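Local coordinates for protein glutamine amidotransferase subunit pdxT (Thermus thermophilus, PDB 2YWD) that probably hydrolyses glutamine to glutamate and ammonia, passing the ammonia to its PdxS partner for the synthesis of pyridoxal 5'-phosphate, at residues G101-W106 and G164-S169. Residues are numbered along the deposited sequence; the frame is centred on the assembly and turned at random.
Sequences GVLEAW and GKVLAS
L103 and V166 bring the backbones of 101-106 and 164-169 nearest each other, with 7.2 Å between their CA atoms, a spacing of strands from two different sheets that meet through side chains. L103 spans the gap to A168. Its CG stands anti to the backbone N (chi1 177°) and, with chi2 at 66°, this places CD2 against the methyl of A168, CD2 to CB being 3.9 Å. Nearer its own backbone, CB of L103 lies more loosely alongside V166, 4.5 Å from CG1. The other branch of V166, CG2, faces V102 just ahead of the strand, where the two valines meet tip to tip, CG1 of V102 being 4.2 Å from CG2 of V166. V166 thus packs against two consecutive residues, CG2 closest to V102 and CG1 lying between V102 and L103, while L167 turns away from 101-106 and packs on L160 and R162.

L87 of helix 82-87 touches L103, V166 and A168 alike, and A84 and F141 also pack on A168, filling out the apolar layer. Polar links run beside it: the side-chain amide of Q163, just before 164-169, donates NE2 to O of V102 and accepts N of E104 at OE1. The contact thus joins the small sheet containing 103-108 to the central mixed sheet of this class I glutamine amidotransferase fold. A168 lies about 9 Å, side chain to side chain, from C81, the predicted nucleophile. Across the interface itself the chemistry is purely aliphatic, so packing and exclusion of water probably account for the direct contact, while Q163 adds directional bonds beside it.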
loop_
_atom_site.group_PDB
_atom_site.type_symbol
_atom_site.label_atom_id
_atom_site.label_comp_id
_atom_site.label_asym_id
_atom_site.label_seq_id
_atom_site.Cartn_x
_atom_site.Cartn_y
_atom_site.Cartn_z
ATOM N N GLY A 101 7.509 2.977 7.952
ATOM C CA GLY A 101 7.677 4.412 8.102
ATOM C C GLY A 101 8.533 5.162 7.099
ATOM O O GLY A 101 9.128 6.181 7.445
ATOM N N VAL A 102 8.594 4.688 5.860
ATOM C CA VAL A 102 9.402 5.357 4.844
ATOM C C VAL A 102 8.644 6.498 4.160
ATOM O O VAL A 102 9.248 7.470 3.703
ATOM C CB VAL A 102 9.887 4.349 3.767
ATOM C CG1 VAL A 102 8.700 3.755 3.026
ATOM C CG2 VAL A 102 10.835 5.036 2.797
ATOM N N LEU A 103 7.322 6.382 4.095
ATOM C CA LEU A 103 6.500 7.407 3.458
ATOM C C LEU A 103 6.327 8.628 4.364
ATOM O O LEU A 103 5.866 8.506 5.500
ATOM C CB LEU A 103 5.128 6.824 3.110
ATOM C CG LEU A 103 4.104 7.774 2.487
ATOM C CD1 LEU A 103 4.584 8.208 1.112
ATOM C CD2 LEU A 103 2.752 7.077 2.391
ATOM N N GLU A 104 6.704 9.802 3.861
ATOM C CA GLU A 104 6.574 11.037 4.630
ATOM C C GLU A 104 5.112 11.440 4.705
ATOM O O GLU A 104 4.647 12.277 3.935
ATOM C CB GLU A 104 7.375 12.168 3.980
ATOM C CG GLU A 104 8.884 12.023 4.083
ATOM C CD GLU A 104 9.384 12.016 5.516
ATOM O OE1 GLU A 104 8.825 12.756 6.354
ATOM O OE2 GLU A 104 10.351 11.280 5.799
ATOM N N ALA A 105 4.387 10.839 5.638
ATOM C CA ALA A 105 2.978 11.141 5.791
ATOM C C ALA A 105 2.488 10.837 7.196
ATOM O O ALA A 105 3.069 10.019 7.902
ATOM C CB ALA A 105 2.169 10.337 4.780
ATOM N N TRP A 106 1.423 11.528 7.591
ATOM C CA TRP A 106 0.781 11.335 8.885
ATOM C C TRP A 106 -0.539 10.668 8.532
ATOM O O TRP A 106 -1.357 11.257 7.827
ATOM C CB TRP A 106 0.494 12.681 9.553
ATOM C CG TRP A 106 1.656 13.281 10.281
ATOM C CD1 TRP A 106 2.960 13.298 9.881
ATOM C CD2 TRP A 106 1.606 13.992 11.522
ATOM N NE1 TRP A 106 3.729 13.978 10.798
ATOM C CE2 TRP A 106 2.922 14.414 11.815
ATOM C CE3 TRP A 106 0.575 14.317 12.415
ATOM C CZ2 TRP A 106 3.235 15.146 12.965
ATOM C CZ3 TRP A 106 0.886 15.046 13.560
ATOM C CH2 TRP A 106 2.207 15.451 13.823
ATOM N N GLY A 164 8.457 8.679 -4.850
ATOM C CA GLY A 164 9.462 7.876 -5.524
ATOM C C GLY A 164 8.860 6.550 -5.950
ATOM O O GLY A 164 7.873 6.522 -6.686
ATOM N N LYS A 165 9.435 5.451 -5.477
ATOM C CA LYS A 165 8.930 4.130 -5.825
ATOM C C LYS A 165 8.008 3.551 -4.756
ATOM O O LYS A 165 7.787 2.343 -4.701
ATOM C CB LYS A 165 10.097 3.180 -6.100
ATOM C CG LYS A 165 10.766 3.448 -7.441
ATOM C CD LYS A 165 11.913 2.490 -7.701
ATOM C CE LYS A 165 12.391 2.584 -9.147
ATOM N NZ LYS A 165 12.779 3.969 -9.527
ATOM N N VAL A 166 7.470 4.430 -3.915
ATOM C CA VAL A 166 6.548 4.037 -2.850
ATOM C C VAL A 166 5.175 4.606 -3.190
ATOM O O VAL A 166 5.016 5.818 -3.351
ATOM C CB VAL A 166 6.987 4.594 -1.480
ATOM C CG1 VAL A 166 5.967 4.212 -0.408
ATOM C CG2 VAL A 166 8.352 4.046 -1.110
ATOM N N LEU A 167 4.192 3.722 -3.299
ATOM C CA LEU A 167 2.830 4.104 -3.639
ATOM C C LEU A 167 1.910 3.667 -2.504
ATOM O O LEU A 167 2.097 2.589 -1.938
ATOM C CB LEU A 167 2.421 3.406 -4.937
ATOM C CG LEU A 167 1.066 3.753 -5.551
ATOM C CD1 LEU A 167 1.066 5.210 -5.997
ATOM C CD2 LEU A 167 0.803 2.834 -6.738
ATOM N N ALA A 168 0.921 4.494 -2.172
ATOM C CA ALA A 168 -0.000 4.150 -1.092
ATOM C C ALA A 168 -1.419 4.639 -1.351
ATOM O O ALA A 168 -1.621 5.747 -1.841
ATOM C CB ALA A 168 0.511 4.716 0.227
ATOM N N SER A 169 -2.399 3.805 -1.018
ATOM C CA SER A 169 -3.805 4.163 -1.201
ATOM C C SER A 169 -4.609 3.842 0.054
ATOM O O SER A 169 -4.289 2.905 0.783
ATOM C CB SER A 169 -4.406 3.403 -2.392
ATOM O OG SER A 169 -4.435 2.006 -2.153
#